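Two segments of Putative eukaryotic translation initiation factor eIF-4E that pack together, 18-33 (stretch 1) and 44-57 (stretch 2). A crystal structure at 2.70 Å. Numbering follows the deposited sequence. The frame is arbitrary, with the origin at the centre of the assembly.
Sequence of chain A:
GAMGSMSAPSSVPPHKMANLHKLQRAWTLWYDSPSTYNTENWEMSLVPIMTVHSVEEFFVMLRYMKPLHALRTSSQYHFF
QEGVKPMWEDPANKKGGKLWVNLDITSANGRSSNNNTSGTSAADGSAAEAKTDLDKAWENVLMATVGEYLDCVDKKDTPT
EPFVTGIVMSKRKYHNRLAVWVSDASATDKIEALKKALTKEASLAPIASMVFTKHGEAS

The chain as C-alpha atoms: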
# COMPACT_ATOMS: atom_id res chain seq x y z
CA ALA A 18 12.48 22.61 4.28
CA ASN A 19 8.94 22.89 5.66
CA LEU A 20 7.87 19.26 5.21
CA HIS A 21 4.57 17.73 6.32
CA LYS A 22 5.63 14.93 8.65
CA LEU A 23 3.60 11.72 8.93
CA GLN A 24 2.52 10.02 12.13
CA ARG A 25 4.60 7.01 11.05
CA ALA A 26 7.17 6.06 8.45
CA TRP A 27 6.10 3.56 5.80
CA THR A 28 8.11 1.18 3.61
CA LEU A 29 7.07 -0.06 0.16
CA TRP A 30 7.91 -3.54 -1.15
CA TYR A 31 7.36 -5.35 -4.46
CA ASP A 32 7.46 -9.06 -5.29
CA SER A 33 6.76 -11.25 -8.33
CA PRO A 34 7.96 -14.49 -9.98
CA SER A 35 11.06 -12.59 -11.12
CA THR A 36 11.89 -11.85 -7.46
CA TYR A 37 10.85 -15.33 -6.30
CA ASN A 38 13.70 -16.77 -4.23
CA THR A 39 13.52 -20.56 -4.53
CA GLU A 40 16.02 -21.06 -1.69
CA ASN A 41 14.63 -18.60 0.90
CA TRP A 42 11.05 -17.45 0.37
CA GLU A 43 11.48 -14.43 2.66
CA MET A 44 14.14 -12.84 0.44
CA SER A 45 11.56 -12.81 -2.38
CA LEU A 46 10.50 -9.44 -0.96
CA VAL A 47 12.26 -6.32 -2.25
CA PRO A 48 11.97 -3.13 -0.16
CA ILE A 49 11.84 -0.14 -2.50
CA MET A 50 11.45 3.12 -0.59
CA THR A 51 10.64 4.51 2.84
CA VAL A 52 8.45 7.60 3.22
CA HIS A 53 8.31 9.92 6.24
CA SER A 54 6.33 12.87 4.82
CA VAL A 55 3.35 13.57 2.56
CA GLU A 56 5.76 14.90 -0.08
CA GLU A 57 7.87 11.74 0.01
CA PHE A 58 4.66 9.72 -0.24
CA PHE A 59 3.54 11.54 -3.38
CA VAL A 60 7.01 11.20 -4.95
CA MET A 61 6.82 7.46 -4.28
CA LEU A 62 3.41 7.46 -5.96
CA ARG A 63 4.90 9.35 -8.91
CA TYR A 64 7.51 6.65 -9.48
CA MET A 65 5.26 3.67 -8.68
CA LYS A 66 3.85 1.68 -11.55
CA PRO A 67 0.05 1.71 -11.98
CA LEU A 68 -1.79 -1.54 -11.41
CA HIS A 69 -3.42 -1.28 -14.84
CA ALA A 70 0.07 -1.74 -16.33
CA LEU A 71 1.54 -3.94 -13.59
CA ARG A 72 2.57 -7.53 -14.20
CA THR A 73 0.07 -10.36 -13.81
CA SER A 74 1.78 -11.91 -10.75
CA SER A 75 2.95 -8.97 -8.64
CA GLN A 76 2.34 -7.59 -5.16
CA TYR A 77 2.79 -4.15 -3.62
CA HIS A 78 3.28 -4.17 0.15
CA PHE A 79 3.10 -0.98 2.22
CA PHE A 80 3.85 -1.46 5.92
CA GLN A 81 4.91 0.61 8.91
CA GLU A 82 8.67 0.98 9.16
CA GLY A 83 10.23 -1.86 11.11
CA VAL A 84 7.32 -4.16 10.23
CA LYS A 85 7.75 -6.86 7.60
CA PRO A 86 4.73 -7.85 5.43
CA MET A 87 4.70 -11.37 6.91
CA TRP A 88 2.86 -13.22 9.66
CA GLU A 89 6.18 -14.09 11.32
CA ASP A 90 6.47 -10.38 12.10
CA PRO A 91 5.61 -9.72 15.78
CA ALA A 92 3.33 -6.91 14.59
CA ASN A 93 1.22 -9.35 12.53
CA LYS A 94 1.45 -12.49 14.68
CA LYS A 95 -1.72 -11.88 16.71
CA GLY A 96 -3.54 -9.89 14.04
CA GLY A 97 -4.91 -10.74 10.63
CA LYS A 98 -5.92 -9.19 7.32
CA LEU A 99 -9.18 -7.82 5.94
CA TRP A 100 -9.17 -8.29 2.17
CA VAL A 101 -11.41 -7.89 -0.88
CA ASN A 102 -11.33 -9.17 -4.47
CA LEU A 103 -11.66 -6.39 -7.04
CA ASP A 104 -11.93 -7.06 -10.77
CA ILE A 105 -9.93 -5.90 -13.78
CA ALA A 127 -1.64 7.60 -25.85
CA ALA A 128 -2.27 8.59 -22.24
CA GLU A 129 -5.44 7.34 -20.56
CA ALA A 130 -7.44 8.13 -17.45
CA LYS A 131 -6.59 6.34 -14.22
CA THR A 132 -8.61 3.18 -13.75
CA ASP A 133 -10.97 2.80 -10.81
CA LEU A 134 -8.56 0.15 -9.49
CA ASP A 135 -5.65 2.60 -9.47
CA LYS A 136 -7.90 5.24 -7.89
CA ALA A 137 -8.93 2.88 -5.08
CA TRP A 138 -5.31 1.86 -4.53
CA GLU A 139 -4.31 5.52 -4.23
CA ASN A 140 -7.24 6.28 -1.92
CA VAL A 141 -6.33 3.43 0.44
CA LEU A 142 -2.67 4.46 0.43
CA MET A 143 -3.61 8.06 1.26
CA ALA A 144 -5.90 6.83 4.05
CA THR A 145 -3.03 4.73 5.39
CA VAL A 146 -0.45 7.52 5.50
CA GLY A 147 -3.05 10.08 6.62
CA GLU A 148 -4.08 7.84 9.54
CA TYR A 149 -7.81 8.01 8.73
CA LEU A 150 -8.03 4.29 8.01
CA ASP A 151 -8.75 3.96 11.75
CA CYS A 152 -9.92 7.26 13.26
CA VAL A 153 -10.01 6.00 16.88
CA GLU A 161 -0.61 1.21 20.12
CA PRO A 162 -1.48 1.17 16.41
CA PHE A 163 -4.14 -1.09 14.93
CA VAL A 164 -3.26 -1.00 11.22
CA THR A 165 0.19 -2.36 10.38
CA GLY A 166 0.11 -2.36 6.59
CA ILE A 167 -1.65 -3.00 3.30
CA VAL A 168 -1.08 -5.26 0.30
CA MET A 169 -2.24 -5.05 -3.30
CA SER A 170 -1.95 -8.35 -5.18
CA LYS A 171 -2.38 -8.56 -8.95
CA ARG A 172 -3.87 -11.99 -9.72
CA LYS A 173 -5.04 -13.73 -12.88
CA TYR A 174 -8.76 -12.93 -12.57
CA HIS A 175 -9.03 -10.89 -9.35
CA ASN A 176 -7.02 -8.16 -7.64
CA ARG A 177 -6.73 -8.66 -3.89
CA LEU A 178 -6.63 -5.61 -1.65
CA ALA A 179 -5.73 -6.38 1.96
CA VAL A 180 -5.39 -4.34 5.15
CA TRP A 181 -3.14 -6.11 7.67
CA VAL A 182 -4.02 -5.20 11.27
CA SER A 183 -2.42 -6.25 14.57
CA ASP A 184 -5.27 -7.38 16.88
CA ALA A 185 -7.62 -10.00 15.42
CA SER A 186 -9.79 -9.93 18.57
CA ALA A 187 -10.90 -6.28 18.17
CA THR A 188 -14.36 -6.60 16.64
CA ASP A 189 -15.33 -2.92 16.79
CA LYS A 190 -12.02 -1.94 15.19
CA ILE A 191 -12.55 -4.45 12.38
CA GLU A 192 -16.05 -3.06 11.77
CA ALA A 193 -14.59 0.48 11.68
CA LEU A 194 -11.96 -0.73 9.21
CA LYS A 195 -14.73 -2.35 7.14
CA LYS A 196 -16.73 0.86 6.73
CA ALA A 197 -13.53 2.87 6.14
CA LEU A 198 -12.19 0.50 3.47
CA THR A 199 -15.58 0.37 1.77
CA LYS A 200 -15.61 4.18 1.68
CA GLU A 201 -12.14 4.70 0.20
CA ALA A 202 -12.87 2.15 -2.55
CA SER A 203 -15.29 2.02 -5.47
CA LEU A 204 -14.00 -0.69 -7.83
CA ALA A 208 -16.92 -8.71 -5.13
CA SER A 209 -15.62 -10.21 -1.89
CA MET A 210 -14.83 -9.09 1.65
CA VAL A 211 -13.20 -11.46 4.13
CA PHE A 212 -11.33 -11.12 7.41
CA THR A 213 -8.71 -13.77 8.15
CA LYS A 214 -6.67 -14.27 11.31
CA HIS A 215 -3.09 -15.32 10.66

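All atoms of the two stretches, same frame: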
# COMPACT_ATOMS: atom_id res chain seq x y z
N ALA A 18 13.26 23.67 4.89
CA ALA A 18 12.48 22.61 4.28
C ALA A 18 11.24 22.30 5.11
O ALA A 18 11.23 21.34 5.89
CB ALA A 18 13.33 21.35 4.12
N ASN A 19 10.20 23.11 4.95
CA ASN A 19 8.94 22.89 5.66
C ASN A 19 8.21 21.68 5.09
O ASN A 19 7.40 21.81 4.17
CB ASN A 19 8.05 24.13 5.58
CG ASN A 19 8.60 25.30 6.37
OD1 ASN A 19 9.34 25.12 7.34
ND2 ASN A 19 8.23 26.51 5.97
N LEU A 20 8.51 20.50 5.63
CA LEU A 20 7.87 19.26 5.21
C LEU A 20 6.70 18.92 6.12
O LEU A 20 6.64 19.36 7.27
CB LEU A 20 8.88 18.11 5.21
CG LEU A 20 10.11 18.28 4.32
CD1 LEU A 20 11.08 17.11 4.50
CD2 LEU A 20 9.71 18.41 2.86
N HIS A 21 5.77 18.13 5.59
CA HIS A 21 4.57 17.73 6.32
C HIS A 21 4.78 16.31 6.83
O HIS A 21 4.53 15.33 6.13
CB HIS A 21 3.34 17.84 5.43
CG HIS A 21 3.05 19.24 4.98
ND1 HIS A 21 3.85 19.92 4.10
CD2 HIS A 21 2.04 20.09 5.31
CE1 HIS A 21 3.36 21.12 3.89
NE2 HIS A 21 2.26 21.25 4.61
N LYS A 22 5.25 16.21 8.07
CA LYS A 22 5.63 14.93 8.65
C LYS A 22 4.41 14.04 8.86
O LYS A 22 3.31 14.50 9.16
CB LYS A 22 6.35 15.13 9.98
N LEU A 23 4.63 12.73 8.71
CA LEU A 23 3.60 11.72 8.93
C LEU A 23 3.64 11.24 10.38
O LEU A 23 4.63 11.41 11.09
CB LEU A 23 3.80 10.53 8.00
CG LEU A 23 3.70 10.81 6.50
CD1 LEU A 23 4.11 9.57 5.72
CD2 LEU A 23 2.30 11.23 6.12
N GLN A 24 2.53 10.63 10.81
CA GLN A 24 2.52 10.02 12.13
C GLN A 24 3.49 8.85 12.21
O GLN A 24 4.02 8.56 13.28
CB GLN A 24 1.10 9.55 12.47
CG GLN A 24 0.96 8.94 13.86
CD GLN A 24 1.36 9.89 14.97
OE1 GLN A 24 0.97 11.05 14.98
NE2 GLN A 24 2.16 9.40 15.91
N ARG A 25 3.74 8.18 11.08
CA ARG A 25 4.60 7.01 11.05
C ARG A 25 5.30 6.95 9.70
O ARG A 25 4.78 7.42 8.69
CB ARG A 25 3.81 5.72 11.29
CG ARG A 25 3.08 5.67 12.62
CD ARG A 25 2.33 4.36 12.79
NE ARG A 25 1.11 4.30 11.98
CZ ARG A 25 0.34 3.22 11.87
NH1 ARG A 25 0.65 2.10 12.50
NH2 ARG A 25 -0.75 3.27 11.11
N ALA A 26 6.50 6.37 9.70
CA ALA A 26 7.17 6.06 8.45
C ALA A 26 6.56 4.81 7.83
O ALA A 26 5.96 3.98 8.52
CB ALA A 26 8.67 5.86 8.68
N TRP A 27 6.70 4.69 6.51
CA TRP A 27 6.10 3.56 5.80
C TRP A 27 7.04 3.09 4.70
O TRP A 27 7.57 3.91 3.95
CB TRP A 27 4.75 3.94 5.19
CG TRP A 27 3.73 4.31 6.22
CD1 TRP A 27 3.55 5.53 6.78
CD2 TRP A 27 2.75 3.44 6.80
NE1 TRP A 27 2.51 5.49 7.69
CE2 TRP A 27 2.00 4.22 7.72
CE3 TRP A 27 2.42 2.09 6.64
CZ2 TRP A 27 0.96 3.69 8.47
CZ3 TRP A 27 1.38 1.57 7.39
CH2 TRP A 27 0.66 2.37 8.29
N THR A 28 7.23 1.78 4.60
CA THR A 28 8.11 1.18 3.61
C THR A 28 7.29 0.44 2.56
O THR A 28 6.31 -0.24 2.90
CB THR A 28 9.10 0.22 4.26
OG1 THR A 28 9.82 0.90 5.30
CG2 THR A 28 10.09 -0.31 3.23
N LEU A 29 7.70 0.58 1.30
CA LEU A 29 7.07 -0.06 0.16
C LEU A 29 7.93 -1.23 -0.31
O LEU A 29 9.16 -1.14 -0.36
CB LEU A 29 6.87 0.94 -0.98
CG LEU A 29 6.41 0.42 -2.35
CD1 LEU A 29 4.97 -0.03 -2.32
CD2 LEU A 29 6.61 1.49 -3.42
N TRP A 30 7.26 -2.33 -0.67
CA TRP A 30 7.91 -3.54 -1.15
C TRP A 30 7.19 -4.02 -2.41
O TRP A 30 6.01 -3.72 -2.62
CB TRP A 30 7.89 -4.66 -0.10
CG TRP A 30 8.20 -4.23 1.31
CD1 TRP A 30 7.51 -3.33 2.07
CD2 TRP A 30 9.27 -4.71 2.14
NE1 TRP A 30 8.09 -3.21 3.31
CE2 TRP A 30 9.17 -4.05 3.38
CE3 TRP A 30 10.29 -5.64 1.95
CZ2 TRP A 30 10.06 -4.28 4.42
CZ3 TRP A 30 11.18 -5.87 2.98
CH2 TRP A 30 11.06 -5.19 4.21
N TYR A 31 7.90 -4.78 -3.23
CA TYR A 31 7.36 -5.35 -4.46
C TYR A 31 7.89 -6.77 -4.65
O TYR A 31 9.09 -7.00 -4.50
CB TYR A 31 7.73 -4.52 -5.68
CG TYR A 31 7.49 -5.21 -7.01
CD1 TYR A 31 8.46 -6.03 -7.58
CD2 TYR A 31 6.29 -5.04 -7.69
CE1 TYR A 31 8.24 -6.65 -8.79
CE2 TYR A 31 6.07 -5.66 -8.90
CZ TYR A 31 7.04 -6.47 -9.45
OH TYR A 31 6.81 -7.08 -10.66
N ASP A 32 7.00 -7.70 -4.98
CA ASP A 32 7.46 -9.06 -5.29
C ASP A 32 6.69 -9.61 -6.48
O ASP A 32 5.61 -9.13 -6.83
CB ASP A 32 7.35 -10.01 -4.08
CG ASP A 32 5.92 -10.28 -3.66
OD1 ASP A 32 4.99 -9.94 -4.42
OD2 ASP A 32 5.73 -10.85 -2.57
N SER A 33 7.28 -10.64 -7.11
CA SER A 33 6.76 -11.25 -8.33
C SER A 33 7.57 -12.51 -8.64
O SER A 33 8.58 -12.77 -7.98
CB SER A 33 6.83 -10.26 -9.49
OG SER A 33 8.18 -10.02 -9.89
N MET A 44 13.37 -13.76 1.27
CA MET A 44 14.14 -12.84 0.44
C MET A 44 13.44 -12.52 -0.88
O MET A 44 13.95 -11.68 -1.64
CB MET A 44 15.52 -13.41 0.15
N SER A 45 12.31 -13.16 -1.18
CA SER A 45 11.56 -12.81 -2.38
C SER A 45 11.03 -11.39 -2.31
O SER A 45 10.67 -10.82 -3.34
CB SER A 45 10.41 -13.79 -2.58
OG SER A 45 10.88 -15.10 -2.80
N LEU A 46 10.99 -10.80 -1.12
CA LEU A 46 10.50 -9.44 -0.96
C LEU A 46 11.62 -8.43 -1.18
O LEU A 46 12.75 -8.62 -0.72
CB LEU A 46 9.89 -9.24 0.43
CG LEU A 46 8.68 -10.11 0.75
CD1 LEU A 46 8.35 -10.02 2.23
CD2 LEU A 46 7.47 -9.71 -0.09
N VAL A 47 11.30 -7.35 -1.89
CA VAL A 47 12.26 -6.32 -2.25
C VAL A 47 11.75 -4.98 -1.72
O VAL A 47 10.83 -4.39 -2.27
CB VAL A 47 12.47 -6.26 -3.78
CG1 VAL A 47 13.51 -5.20 -4.14
CG2 VAL A 47 12.87 -7.63 -4.31
N PRO A 48 12.36 -4.47 -0.63
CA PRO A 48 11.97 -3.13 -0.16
C PRO A 48 12.45 -2.06 -1.13
O PRO A 48 13.61 -2.07 -1.56
CB PRO A 48 12.66 -3.02 1.20
CG PRO A 48 13.81 -3.95 1.11
CD PRO A 48 13.37 -5.08 0.23
N ILE A 49 11.56 -1.12 -1.46
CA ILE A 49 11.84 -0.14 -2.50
C ILE A 49 12.19 1.22 -1.89
O ILE A 49 13.24 1.78 -2.19
CB ILE A 49 10.65 -0.02 -3.47
CG1 ILE A 49 10.45 -1.34 -4.21
CG2 ILE A 49 10.88 1.13 -4.46
CD1 ILE A 49 9.26 -1.36 -5.14
N MET A 50 11.30 1.75 -1.06
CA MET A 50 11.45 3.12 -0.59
C MET A 50 10.70 3.30 0.72
O MET A 50 9.63 2.73 0.93
CB MET A 50 10.94 4.11 -1.64
CG MET A 50 11.03 5.56 -1.23
SD MET A 50 10.36 6.64 -2.52
CE MET A 50 10.40 8.22 -1.68
N THR A 51 11.27 4.12 1.59
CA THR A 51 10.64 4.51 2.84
C THR A 51 10.23 5.98 2.77
O THR A 51 10.99 6.83 2.29
CB THR A 51 11.57 4.29 4.03
OG1 THR A 51 11.94 2.91 4.10
CG2 THR A 51 10.89 4.69 5.35
N VAL A 52 9.02 6.27 3.25
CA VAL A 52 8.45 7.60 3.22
C VAL A 52 8.19 8.05 4.65
O VAL A 52 7.67 7.28 5.47
CB VAL A 52 7.15 7.65 2.39
CG1 VAL A 52 7.43 7.25 0.95
CG2 VAL A 52 6.09 6.74 3.00
N HIS A 53 8.55 9.31 4.94
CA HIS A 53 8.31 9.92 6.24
C HIS A 53 7.45 11.17 6.17
O HIS A 53 7.09 11.70 7.22
CB HIS A 53 9.65 10.29 6.90
CG HIS A 53 10.70 9.22 6.80
ND1 HIS A 53 11.40 8.97 5.64
CD2 HIS A 53 11.16 8.34 7.72
CE1 HIS A 53 12.25 7.98 5.85
NE2 HIS A 53 12.12 7.58 7.10
N SER A 54 7.11 11.65 4.97
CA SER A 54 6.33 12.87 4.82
C SER A 54 5.35 12.71 3.66
O SER A 54 5.49 11.82 2.81
CB SER A 54 7.23 14.08 4.57
OG SER A 54 7.94 13.94 3.35
N VAL A 55 4.35 13.59 3.64
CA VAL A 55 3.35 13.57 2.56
C VAL A 55 4.04 13.77 1.21
O VAL A 55 3.67 13.14 0.21
CB VAL A 55 2.28 14.65 2.81
CG1 VAL A 55 1.20 14.59 1.74
CG2 VAL A 55 1.66 14.48 4.19
N GLU A 56 5.04 14.65 1.17
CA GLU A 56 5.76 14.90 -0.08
C GLU A 56 6.49 13.65 -0.55
O GLU A 56 6.42 13.28 -1.73
CB GLU A 56 6.74 16.06 0.10
CG GLU A 56 6.08 17.40 0.41
CD GLU A 56 5.72 17.57 1.87
OE1 GLU A 56 5.78 16.57 2.62
OE2 GLU A 56 5.38 18.70 2.28
N GLU A 57 7.22 12.99 0.36
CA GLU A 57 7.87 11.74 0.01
C GLU A 57 6.86 10.72 -0.49
O GLU A 57 7.11 10.00 -1.46
CB GLU A 57 8.63 11.17 1.22
CG GLU A 57 9.88 11.93 1.58
CD GLU A 57 10.79 11.15 2.52
OE1 GLU A 57 10.27 10.33 3.31
OE2 GLU A 57 12.02 11.35 2.46

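Antiparallel strands are commonly held by a ladder of backbone hydrogen bonds and then sealed by side chains, and these two segments of a putative eIF-4E illustrate how a side-chain anchor can reinforce one end of such a pairing. The most striking polar contact lies at one end, where His21 ND1 donates to Glu56 OE2 at 2.7 Å. The carboxylate oxygen approaches the edge of the imidazole ring near its plane, where the N-H is directed. The same carboxylate also receives weak bonds from the backbone of His21, with His21 N 3.4 Å from both Glu56 OE1 and Glu56 OE2. The carbonyl of the same residue is used as well: Val55 N, at the first turn of the helix, donates to His21 O at 3.0 Å. Ser54 caps that helix, its OG accepting from Glu57 N at 3.2 Å; Val55 and Glu56, just past the cap, still bond to His21.

Beyond this anchor, Leu23 N donates to His53 O (3.1 Å). The chain then turns a corner at Gln24 and Arg25, and the main ladder begins. Trp27 and Val52 form a reciprocal pair, with Trp27 N to Val52 O at 3.0 Å and Val52 N to Trp27 O at 2.9 Å. Next, Leu29 N donates to Met50 O (2.9 Å), while Leu29 O accepts from Ile49 N at 2.6 Å in a nearly linear bond. Using two successive residues opposite Leu29 shifts the register by one: Thr28 lies across from Thr51, but Trp30 from Pro48. The ladder continues with Tyr31 N to Val47 O at 3.1 Å; the return bond, Val47 N to Tyr31 O, is weak at 3.4 Å.

Side chains alternate across the sheet. On the face carrying Thr28, Trp30, Pro48 and Thr51, the two threonine hydroxyls share a hydrogen bond, Thr28 OG1 to Thr51 OG1, at 3.2 Å. Farther along, Pro48 sits at a non-hydrogen-bonded position, where its lack of an amide hydrogen costs the ladder nothing, and Pro48 CB sits 3.7 Å from the centroid of the six-membered ring of Trp30, over its face, in a CH-pi contact. Leu46 CB adds to this apolar cluster, 3.9 Å from Trp30 CE3.

On the other face, Trp27, Leu29, Tyr31 and Val52 are buried. Trp27 CB meets Val52 CG2 at 3.8 Å, and Ile49 CD1 reaches Tyr31 CB at 3.6 Å. Near the helix, Leu23 CD2 packs against Val55 CG2 at 3.8 Å.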